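Local coordinates for DUF3224 domain-containing protein (Shewanella oneidensis, PDB 2OOJ) that is of unknown function but belongs to the DUF3224 family, folds as a curled antiparallel sheet, probably a barrel, and assembles as a pair of subunits, at residues G9-K14 with L35-Y40; I67-G72 with S80-H85; K73-Q78 with F129-E134. One frame throughout, in Å; residues are numbered along the deposited sequence.

Interaction 1: G9-K14 with L35-Y40; sequences GKFDVK and LDKTFY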
loop_
_atom_site.group_PDB
_atom_site.type_symbol
_atom_site.label_atom_id
_atom_site.label_comp_id
_atom_site.label_asym_id
_atom_site.label_seq_id
_atom_site.Cartn_x
_atom_site.Cartn_y
_atom_site.Cartn_z
ATOM N N GLY B 9 -1.214 -18.595 13.708
ATOM C CA GLY B 9 -0.387 -19.618 13.073
ATOM C C GLY B 9 0.889 -19.049 12.496
ATOM O O GLY B 9 1.067 -17.841 12.495
ATOM N N LYS B 10 1.767 -19.931 12.027
ATOM C CA LYS B 10 3.071 -19.539 11.492
ATOM C C LYS B 10 2.943 -19.148 10.027
ATOM O O LYS B 10 2.063 -19.607 9.333
ATOM C CB LYS B 10 4.045 -20.713 11.611
ATOM C CG LYS B 10 4.209 -21.170 13.048
ATOM C CD LYS B 10 5.300 -22.226 13.221
ATOM C CE LYS B 10 5.593 -22.378 14.726
ATOM N NZ LYS B 10 6.640 -23.407 15.038
ATOM N N PHE B 11 3.800 -18.263 9.560
ATOM C CA PHE B 11 4.028 -18.141 8.130
ATOM C C PHE B 11 5.508 -17.857 7.830
ATOM O O PHE B 11 6.215 -17.339 8.670
ATOM C CB PHE B 11 3.124 -17.088 7.496
ATOM C CG PHE B 11 3.463 -15.685 7.855
ATOM C CD1 PHE B 11 2.956 -15.100 8.999
ATOM C CD2 PHE B 11 4.279 -14.923 7.033
ATOM C CE1 PHE B 11 3.248 -13.783 9.300
ATOM C CE2 PHE B 11 4.612 -13.606 7.339
ATOM C CZ PHE B 11 4.096 -13.029 8.465
ATOM N N ASP B 12 5.956 -18.238 6.638
ATOM C CA ASP B 12 7.294 -17.884 6.149
ATOM C C ASP B 12 7.117 -17.047 4.908
ATOM O O ASP B 12 6.155 -17.212 4.214
ATOM C CB ASP B 12 8.066 -19.173 5.826
ATOM C CG ASP B 12 8.184 -20.080 7.036
ATOM O OD1 ASP B 12 8.225 -19.554 8.194
ATOM O OD2 ASP B 12 8.205 -21.300 6.827
ATOM N N VAL B 13 8.020 -16.119 4.669
ATOM C CA VAL B 13 7.977 -15.294 3.476
ATOM C C VAL B 13 9.347 -15.262 2.821
ATOM O O VAL B 13 10.356 -15.262 3.515
ATOM C CB VAL B 13 7.487 -13.860 3.779
ATOM C CG1 VAL B 13 8.349 -13.227 4.814
ATOM C CG2 VAL B 13 7.454 -13.035 2.486
ATOM N N LYS B 14 9.354 -15.291 1.487
ATOM C CA LYS B 14 10.543 -15.054 0.674
ATOM C C LYS B 14 10.350 -13.793 -0.141
ATOM O O LYS B 14 9.385 -13.688 -0.895
ATOM C CB LYS B 14 10.755 -16.205 -0.287
ATOM C CG LYS B 14 12.058 -16.120 -1.099
ATOM C CD LYS B 14 11.963 -17.047 -2.318
ATOM C CE LYS B 14 13.263 -17.096 -3.115
ATOM N NZ LYS B 14 13.192 -18.097 -4.224
ATOM N N LEU B 35 6.846 -11.273 -3.637
ATOM C CA LEU B 35 6.547 -11.918 -2.370
ATOM C C LEU B 35 6.055 -13.318 -2.645
ATOM O O LEU B 35 5.133 -13.491 -3.438
ATOM C CB LEU B 35 5.423 -11.187 -1.638
ATOM C CG LEU B 35 5.522 -9.750 -1.146
ATOM C CD1 LEU B 35 4.251 -9.465 -0.334
ATOM C CD2 LEU B 35 6.780 -9.561 -0.326
ATOM N N ASP B 36 6.611 -14.292 -1.939
ATOM C CA ASP B 36 6.118 -15.678 -1.950
ATOM C C ASP B 36 5.988 -16.105 -0.488
ATOM O O ASP B 36 6.964 -16.118 0.233
ATOM C CB ASP B 36 7.064 -16.634 -2.705
ATOM C CG ASP B 36 7.029 -16.421 -4.220
ATOM O OD1 ASP B 36 6.087 -16.886 -4.879
ATOM O OD2 ASP B 36 7.921 -15.742 -4.755
ATOM N N LYS B 37 4.776 -16.416 -0.048
ATOM C CA LYS B 37 4.529 -16.781 1.344
ATOM C C LYS B 37 3.826 -18.119 1.462
ATOM O O LYS B 37 3.125 -18.554 0.540
ATOM C CB LYS B 37 3.622 -15.784 2.058
ATOM C CG LYS B 37 4.094 -14.393 2.179
ATOM C CD LYS B 37 3.210 -13.694 3.266
ATOM C CE LYS B 37 3.362 -12.202 3.207
ATOM N NZ LYS B 37 2.332 -11.511 4.037
ATOM N N THR B 38 4.060 -18.756 2.603
ATOM C CA THR B 38 3.346 -19.944 3.020
ATOM C C THR B 38 2.796 -19.721 4.415
ATOM O O THR B 38 3.520 -19.348 5.303
ATOM C CB THR B 38 4.239 -21.200 3.039
ATOM O OG1 THR B 38 4.858 -21.355 1.757
ATOM C CG2 THR B 38 3.391 -22.459 3.384
ATOM N N PHE B 39 1.497 -19.983 4.566
ATOM C CA PHE B 39 0.797 -19.939 5.844
ATOM C C PHE B 39 0.528 -21.357 6.306
ATOM O O PHE B 39 0.212 -22.212 5.488
ATOM C CB PHE B 39 -0.547 -19.226 5.682
ATOM C CG PHE B 39 -0.418 -17.781 5.330
ATOM C CD1 PHE B 39 -0.326 -17.382 4.000
ATOM C CD2 PHE B 39 -0.411 -16.811 6.315
ATOM C CE1 PHE B 39 -0.209 -16.028 3.663
ATOM C CE2 PHE B 39 -0.312 -15.466 5.992
ATOM C CZ PHE B 39 -0.214 -15.075 4.657
ATOM N N TYR B 40 0.606 -21.587 7.611
ATOM C CA TYR B 40 0.455 -22.906 8.216
ATOM C C TYR B 40 -0.616 -22.820 9.270
ATOM O O TYR B 40 -0.820 -21.758 9.880
ATOM C CB TYR B 40 1.773 -23.303 8.911
ATOM C CG TYR B 40 2.920 -23.488 7.956
ATOM C CD1 TYR B 40 3.072 -24.670 7.243
ATOM C CD2 TYR B 40 3.852 -22.471 7.747
ATOM C CE1 TYR B 40 4.129 -24.835 6.352
ATOM C CE2 TYR B 40 4.891 -22.621 6.856
ATOM C CZ TYR B 40 5.031 -23.811 6.164
ATOM O OH TYR B 40 6.058 -23.960 5.265
HETATM O O HOH W 1 9.896 -14.103 -3.681
#
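Phe11 and Phe39 face each other across two antiparallel strands with different first torsions. Phe11 CG sits between its backbone N and carbonyl carbon (chi1 71°). Phe39 CG lies anti to its own carbonyl carbon (chi1 -66°). These torsions set the two CG atoms. Phe11 CB packs 3.7 Å from Phe39 CD2. The two rings form an oblique aromatic pair, with planes inclined by 33°.

Lys37 shares this face of the sheet and runs extended beside Val13 and Phe11, pointing the same way as both. Its CG packs 3.6 Å from Val13 CG2. Further out, Lys37 CD passes 4.1 Å from Phe11 CD2. The aliphatic part of the lysine thus fills the row between the valine and the phenylalanine. Its NZ continues to a salt bridge with Glu68.

Strands 5-18 and 29-39 form a beta hairpin, and the pairing belongs to the curled antiparallel sheet, consistent with a beta barrel, as in related families. Asp12 and Thr38 are a hydrogen-bonded pair, with Asp12 N 3.0 Å from Thr38 O and a return bond from Thr38 N to Asp12 O. Lys14 and Asp36 form the next such pair, and Lys14 N lies 2.8 Å from Asp36 O. Phe11 with Phe39, and Val13 with Lys37, are non-hydrogen-bonded pairs. Beyond them Tyr40 N donates to Lys10 O.

The other face carries Asp12 and Asp36. Asp12 OD2 approaches the edge of the Tyr40 ring, 3.6 Å from Tyr40 CE2, and the two side chains cross at about a right angle. Asp12 OD1 is hydrogen-bonded to Gln124 NE2. A water bridges Lys14 O and Asp36 OD2, lying 2.8 Å from Asp36 OD2. That same carboxylate oxygen is also hydrogen-bonded to Tyr21 OH of the second subunit.

Interaction 2: I67-G72 with S80-H85; sequences IEQVVG and SFVLQH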
loop_
_atom_site.group_PDB
_atom_site.type_symbol
_atom_site.label_atom_id
_atom_site.label_comp_id
_atom_site.label_asym_id
_atom_site.label_seq_id
_atom_site.Cartn_x
_atom_site.Cartn_y
_atom_site.Cartn_z
ATOM N N ILE B 67 0.299 -6.077 -2.088
ATOM C CA ILE B 67 -0.916 -6.807 -2.432
ATOM C C ILE B 67 -0.486 -8.215 -2.758
ATOM O O ILE B 67 0.457 -8.429 -3.516
ATOM C CB ILE B 67 -1.636 -6.176 -3.657
ATOM C CG1 ILE B 67 -2.243 -4.827 -3.214
ATOM C CG2 ILE B 67 -2.732 -7.063 -4.224
ATOM C CD1 ILE B 67 -3.050 -4.128 -4.279
ATOM N N GLU B 68 -1.165 -9.175 -2.151
ATOM C CA GLU B 68 -0.888 -10.564 -2.372
ATOM C C GLU B 68 -2.184 -11.325 -2.576
ATOM O O GLU B 68 -3.166 -11.052 -1.936
ATOM C CB GLU B 68 -0.078 -11.174 -1.226
ATOM C CG GLU B 68 -0.741 -11.150 0.099
ATOM C CD GLU B 68 0.125 -11.686 1.253
ATOM O OE1 GLU B 68 0.569 -12.846 1.193
ATOM O OE2 GLU B 68 0.313 -10.962 2.257
ATOM N N GLN B 69 -2.126 -12.297 -3.475
ATOM C CA GLN B 69 -3.190 -13.265 -3.698
ATOM C C GLN B 69 -2.876 -14.544 -2.910
ATOM O O GLN B 69 -1.822 -15.203 -3.131
ATOM C CB GLN B 69 -3.260 -13.567 -5.195
ATOM C CG GLN B 69 -4.282 -14.614 -5.634
ATOM C CD GLN B 69 -5.683 -14.198 -5.512
ATOM O OE1 GLN B 69 -6.204 -13.483 -6.374
ATOM N NE2 GLN B 69 -6.357 -14.675 -4.452
ATOM N N VAL B 70 -3.789 -14.870 -2.012
ATOM C CA VAL B 70 -3.735 -16.066 -1.178
ATOM C C VAL B 70 -4.650 -17.151 -1.738
ATOM O O VAL B 70 -5.813 -16.895 -2.164
ATOM C CB VAL B 70 -4.145 -15.742 0.269
ATOM C CG1 VAL B 70 -3.947 -16.958 1.185
ATOM C CG2 VAL B 70 -3.333 -14.498 0.780
ATOM N N VAL B 71 -4.125 -18.376 -1.720
ATOM C CA VAL B 71 -4.876 -19.553 -2.161
ATOM C C VAL B 71 -4.620 -20.687 -1.189
ATOM O O VAL B 71 -3.473 -21.027 -0.889
ATOM C CB VAL B 71 -4.457 -19.988 -3.594
ATOM C CG1 VAL B 71 -5.325 -21.114 -4.078
ATOM C CG2 VAL B 71 -4.534 -18.821 -4.530
ATOM N N GLY B 72 -5.684 -21.278 -0.698
ATOM C CA GLY B 72 -5.558 -22.333 0.286
ATOM C C GLY B 72 -6.819 -22.573 1.049
ATOM O O GLY B 72 -7.930 -22.402 0.538
ATOM N N SER B 80 -9.760 -18.599 -2.096
ATOM C CA SER B 80 -8.731 -17.614 -2.262
ATOM C C SER B 80 -9.241 -16.265 -1.731
ATOM O O SER B 80 -10.438 -16.045 -1.612
ATOM C CB SER B 80 -8.375 -17.524 -3.749
ATOM O OG SER B 80 -9.520 -17.261 -4.560
ATOM N N PHE B 81 -8.314 -15.361 -1.480
ATOM C CA PHE B 81 -8.631 -13.970 -1.224
ATOM C C PHE B 81 -7.369 -13.145 -1.436
ATOM O O PHE B 81 -6.260 -13.697 -1.556
ATOM C CB PHE B 81 -9.195 -13.804 0.195
ATOM C CG PHE B 81 -8.321 -14.376 1.260
ATOM C CD1 PHE B 81 -8.405 -15.711 1.598
ATOM C CD2 PHE B 81 -7.407 -13.570 1.930
ATOM C CE1 PHE B 81 -7.581 -16.250 2.585
ATOM C CE2 PHE B 81 -6.609 -14.085 2.918
ATOM C CZ PHE B 81 -6.692 -15.441 3.240
ATOM N N VAL B 82 -7.546 -11.826 -1.457
ATOM C CA VAL B 82 -6.413 -10.893 -1.552
ATOM C C VAL B 82 -6.201 -10.164 -0.244
ATOM O O VAL B 82 -7.152 -9.684 0.353
ATOM C CB VAL B 82 -6.618 -9.865 -2.699
ATOM C CG1 VAL B 82 -5.526 -8.698 -2.686
ATOM C CG2 VAL B 82 -6.580 -10.615 -4.043
ATOM N N LEU B 83 -4.933 -10.069 0.165
ATOM C CA LEU B 83 -4.526 -9.240 1.285
ATOM C C LEU B 83 -3.801 -7.969 0.814
ATOM O O LEU B 83 -3.005 -8.022 -0.096
ATOM C CB LEU B 83 -3.625 -10.024 2.223
ATOM C CG LEU B 83 -4.227 -11.113 3.119
ATOM C CD1 LEU B 83 -3.126 -11.974 3.722
ATOM C CD2 LEU B 83 -5.082 -10.448 4.196
ATOM N N GLN B 84 -4.109 -6.843 1.463
ATOM C CA GLN B 84 -3.580 -5.523 1.115
ATOM C C GLN B 84 -2.996 -4.911 2.329
ATOM O O GLN B 84 -3.671 -4.854 3.369
ATOM C CB GLN B 84 -4.690 -4.639 0.542
ATOM C CG GLN B 84 -4.166 -3.274 -0.033
ATOM C CD GLN B 84 -5.221 -2.568 -0.854
ATOM O OE1 GLN B 84 -5.681 -3.095 -1.868
ATOM N NE2 GLN B 84 -5.578 -1.354 -0.452
ATOM N N HIS B 85 -1.712 -4.534 2.226
ATOM C CA HIS B 85 -0.919 -4.033 3.330
ATOM C C HIS B 85 -0.555 -2.546 3.196
ATOM O O HIS B 85 -0.169 -2.063 2.135
ATOM C CB HIS B 85 0.456 -4.737 3.416
ATOM C CG HIS B 85 0.434 -6.232 3.337
ATOM N ND1 HIS B 85 1.185 -7.006 4.193
ATOM C CD2 HIS B 85 -0.145 -7.092 2.464
ATOM C CE1 HIS B 85 1.062 -8.278 3.854
ATOM N NE2 HIS B 85 0.243 -8.360 2.819
HETATM O O HOH W 2 -9.474 -14.554 -4.846
#
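His85 NE2 donates to Glu68 OE2 at 2.7 Å, using the anti lone pair of that oxygen. The oxygen lies in the imidazole plane, and the carboxylate is turned only 19° from the ring. This is a His-carboxylate hydrogen bond. Glu68 CG packs beside Leu83 CB, 3.8 Å away. On the same face Val70 CB stands 4.0 Å from the centroid of the Phe81 ring in a CH-pi contact. Val70 CG2 also touches Leu83 CD1.

Strands 62-71 and 77-90 are antiparallel neighbours in the curled sheet, and this contact is largely buried. Glu68 with Leu83 and Val70 with Phe81 are the hydrogen-bonded pairs. On the opposite face Ile67 CG2 meets Val82 CG1 at 3.6 Å. Gln69 bends back at chi2 (70°), which turns its CD toward the neighbouring strand. Its NE2 donates to Val70 O at 3.2 Å from above the carbonyl plane, while Phe81 N reaches that oxygen from the opposite face. A water joins Gln69 NE2 to Ser80 OG.

Further partners hold the two groups in place. Lys37 shares Glu68 OE2 with the histidine, Ser47 OG is hydrogen-bonded to Glu68 OE1, and Tyr64 OH to His85 ND1. An alanine at Glu68 would probably leave His85 NE2 without this acceptor and the charge of Lys37 without its mate. Gln69 OE1 accepts from Val25 N of the second subunit.

Interaction 3: K73-Q78 with F129-E134; sequences KLCGRQ and FSFCFE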
loop_
_atom_site.group_PDB
_atom_site.type_symbol
_atom_site.label_atom_id
_atom_site.label_comp_id
_atom_site.label_asym_id
_atom_site.label_seq_id
_atom_site.Cartn_x
_atom_site.Cartn_y
_atom_site.Cartn_z
ATOM N N LYS B 73 -6.645 -22.955 2.308
ATOM C CA LYS B 73 -7.754 -23.351 3.138
ATOM C C LYS B 73 -7.762 -22.503 4.401
ATOM O O LYS B 73 -6.715 -22.246 4.984
ATOM C CB LYS B 73 -7.630 -24.838 3.505
ATOM C CG LYS B 73 -8.053 -25.770 2.401
ATOM C CD LYS B 73 -8.116 -27.207 2.920
ATOM C CE LYS B 73 -8.319 -28.163 1.764
ATOM N NZ LYS B 73 -8.317 -29.587 2.222
ATOM N N LEU B 74 -8.947 -22.061 4.783
ATOM C CA LEU B 74 -9.145 -21.350 6.028
ATOM C C LEU B 74 -10.162 -22.121 6.838
ATOM O O LEU B 74 -11.335 -22.222 6.457
ATOM C CB LEU B 74 -9.648 -19.927 5.747
ATOM C CG LEU B 74 -9.899 -19.018 6.959
ATOM C CD1 LEU B 74 -8.605 -18.837 7.820
ATOM C CD2 LEU B 74 -10.455 -17.704 6.393
ATOM N N CYS B 75 -9.739 -22.622 7.995
ATOM C CA CYS B 75 -10.565 -23.535 8.793
ATOM C C CYS B 75 -11.165 -24.636 7.953
ATOM O O CYS B 75 -12.375 -24.925 8.030
ATOM C CB CYS B 75 -11.664 -22.776 9.507
ATOM S SG CYS B 75 -11.060 -21.605 10.679
ATOM N N GLY B 76 -10.332 -25.224 7.117
ATOM C CA GLY B 76 -10.720 -26.364 6.323
ATOM C C GLY B 76 -11.387 -26.057 5.000
ATOM O O GLY B 76 -11.517 -26.953 4.166
ATOM N N ARG B 77 -11.775 -24.804 4.770
ATOM C CA ARG B 77 -12.504 -24.468 3.565
ATOM C C ARG B 77 -11.605 -23.870 2.521
ATOM O O ARG B 77 -10.873 -22.938 2.807
ATOM C CB ARG B 77 -13.606 -23.480 3.891
ATOM C CG ARG B 77 -14.682 -24.055 4.768
ATOM C CD ARG B 77 -15.591 -22.962 5.234
ATOM N NE ARG B 77 -16.506 -22.505 4.194
ATOM C CZ ARG B 77 -17.154 -21.341 4.209
ATOM N NH1 ARG B 77 -16.975 -20.472 5.197
ATOM N NH2 ARG B 77 -17.978 -21.039 3.208
ATOM N N GLN B 78 -11.688 -24.393 1.305
ATOM C CA GLN B 78 -10.766 -24.058 0.229
ATOM C C GLN B 78 -11.230 -22.817 -0.530
ATOM O O GLN B 78 -12.386 -22.696 -0.942
ATOM C CB GLN B 78 -10.665 -25.233 -0.750
ATOM C CG GLN B 78 -9.862 -24.969 -2.043
ATOM C CD GLN B 78 -8.367 -24.847 -1.794
ATOM O OE1 GLN B 78 -7.814 -25.549 -0.945
ATOM N NE2 GLN B 78 -7.700 -23.967 -2.553
ATOM N N PHE B 129 -5.331 -13.702 12.582
ATOM C CA PHE B 129 -6.286 -13.355 11.522
ATOM C C PHE B 129 -7.683 -13.366 12.098
ATOM O O PHE B 129 -8.137 -14.407 12.560
ATOM C CB PHE B 129 -6.106 -14.354 10.347
ATOM C CG PHE B 129 -6.935 -14.055 9.123
ATOM C CD1 PHE B 129 -7.205 -12.751 8.715
ATOM C CD2 PHE B 129 -7.375 -15.083 8.321
ATOM C CE1 PHE B 129 -7.952 -12.510 7.566
ATOM C CE2 PHE B 129 -8.112 -14.827 7.178
ATOM C CZ PHE B 129 -8.383 -13.535 6.808
ATOM N N SER B 130 -8.312 -12.183 12.141
ATOM C CA SER B 130 -9.674 -12.021 12.623
ATOM C C SER B 130 -10.602 -11.870 11.435
ATOM O O SER B 130 -10.501 -10.909 10.674
ATOM C CB SER B 130 -9.770 -10.799 13.543
ATOM O OG SER B 130 -8.718 -10.865 14.471
ATOM N N PHE B 131 -11.526 -12.818 11.275
ATOM C CA PHE B 131 -12.305 -12.852 10.099
ATOM C C PHE B 131 -13.740 -13.292 10.402
ATOM O O PHE B 131 -14.059 -13.803 11.494
ATOM C CB PHE B 131 -11.674 -13.801 9.072
ATOM C CG PHE B 131 -11.750 -15.248 9.443
ATOM C CD1 PHE B 131 -10.793 -15.833 10.225
ATOM C CD2 PHE B 131 -12.791 -16.032 8.981
ATOM C CE1 PHE B 131 -10.912 -17.173 10.588
ATOM C CE2 PHE B 131 -12.905 -17.357 9.326
ATOM C CZ PHE B 131 -11.959 -17.931 10.117
ATOM N N CYS B 132 -14.565 -13.022 9.412
ATOM C CA CYS B 132 -15.943 -13.485 9.378
ATOM C C CYS B 132 -16.404 -13.499 7.946
ATOM O O CYS B 132 -15.596 -13.299 7.024
ATOM C CB CYS B 132 -16.797 -12.620 10.304
ATOM S SG CYS B 132 -17.034 -10.993 9.755
ATOM N N PHE B 133 -17.703 -13.756 7.723
ATOM C CA PHE B 133 -18.208 -13.838 6.361
ATOM C C PHE B 133 -19.411 -12.914 6.221
ATOM O O PHE B 133 -20.196 -12.813 7.131
ATOM C CB PHE B 133 -18.584 -15.266 6.031
ATOM C CG PHE B 133 -17.403 -16.137 5.750
ATOM C CD1 PHE B 133 -16.686 -16.709 6.789
ATOM C CD2 PHE B 133 -17.008 -16.376 4.445
ATOM C CE1 PHE B 133 -15.558 -17.482 6.535
ATOM C CE2 PHE B 133 -15.908 -17.155 4.178
ATOM C CZ PHE B 133 -15.184 -17.730 5.221
ATOM N N GLU B 134 -19.532 -12.259 5.083
ATOM C CA GLU B 134 -20.632 -11.346 4.834
ATOM C C GLU B 134 -21.818 -12.206 4.398
ATOM O O GLU B 134 -21.625 -13.328 3.902
ATOM C CB GLU B 134 -20.254 -10.375 3.736
ATOM C CG GLU B 134 -18.899 -9.651 3.949
ATOM C CD GLU B 134 -18.977 -8.517 4.933
ATOM O OE1 GLU B 134 -20.045 -8.371 5.531
ATOM O OE2 GLU B 134 -17.954 -7.788 5.117
#
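The Phe131 ring carries Leu74 CD2 over the centre of one face and Cys75 SG at its edge. Leu74 CD2 lies 3.8 Å from the ring centroid in a CH-pi contact. Cys75 SG is near the ring plane, 3.8 Å from Phe131 CZ, a sulfur-aromatic contact. The Phe133 ring takes Arg77 NH1 on one face, 3.3 Å above the plane and displaced from the ring centre. The Phe129 ring has Phe131 CB over one face.

Residues 74 to 77 make a type I' beta turn, the tight end of a hairpin joining strands 73-74 and 77-90. The turn faces the final strand, 124-133, whose alternate residues Phe129, Phe131 and Phe133 all point toward it. The two segments meet by side chains alone. Leu74 N to Arg77 O, at 2.9 Å, and Arg77 N to Leu74 O close the hairpin.

Leu74 CG is anti to the backbone N (chi1 -179°), and the side chain meets Phe131 tip to tip. Its CD2 also touches Phe129 CE2 at 3.8 Å, so one methyl serves two rings. Leu112 of strand 112-121 packs against both Leu74 and Phe131. The Arg77 and Phe133 side chains run antiparallel alongside one another, with the guanidinium tilted 40° to the ring. This is an off-centre cation-pi contact, with Arg77 CZ 4.7 Å from the Phe133 centroid.

From the N terminus, interaction 1 opens on strand 5-18 and closes first, when strand 29-39 returns beside it. Interaction 2 opens later, on strand 62-71. Interaction 3 opens at 73-78, before 80-85 closes interaction 2. It closes only at 129-134, near the C terminus, so interactions 2 and 3 cross along the chain. Strand 124-133 also pairs with strand 5-18, which joins the two ends of the chain in one sheet. Lys37 of interaction 1 reaches Glu68 of interaction 2. Phe81 packs on Phe129 between interactions 2 and 3. Interactions 1 and 3 do not touch, their centres about 17 Å apart.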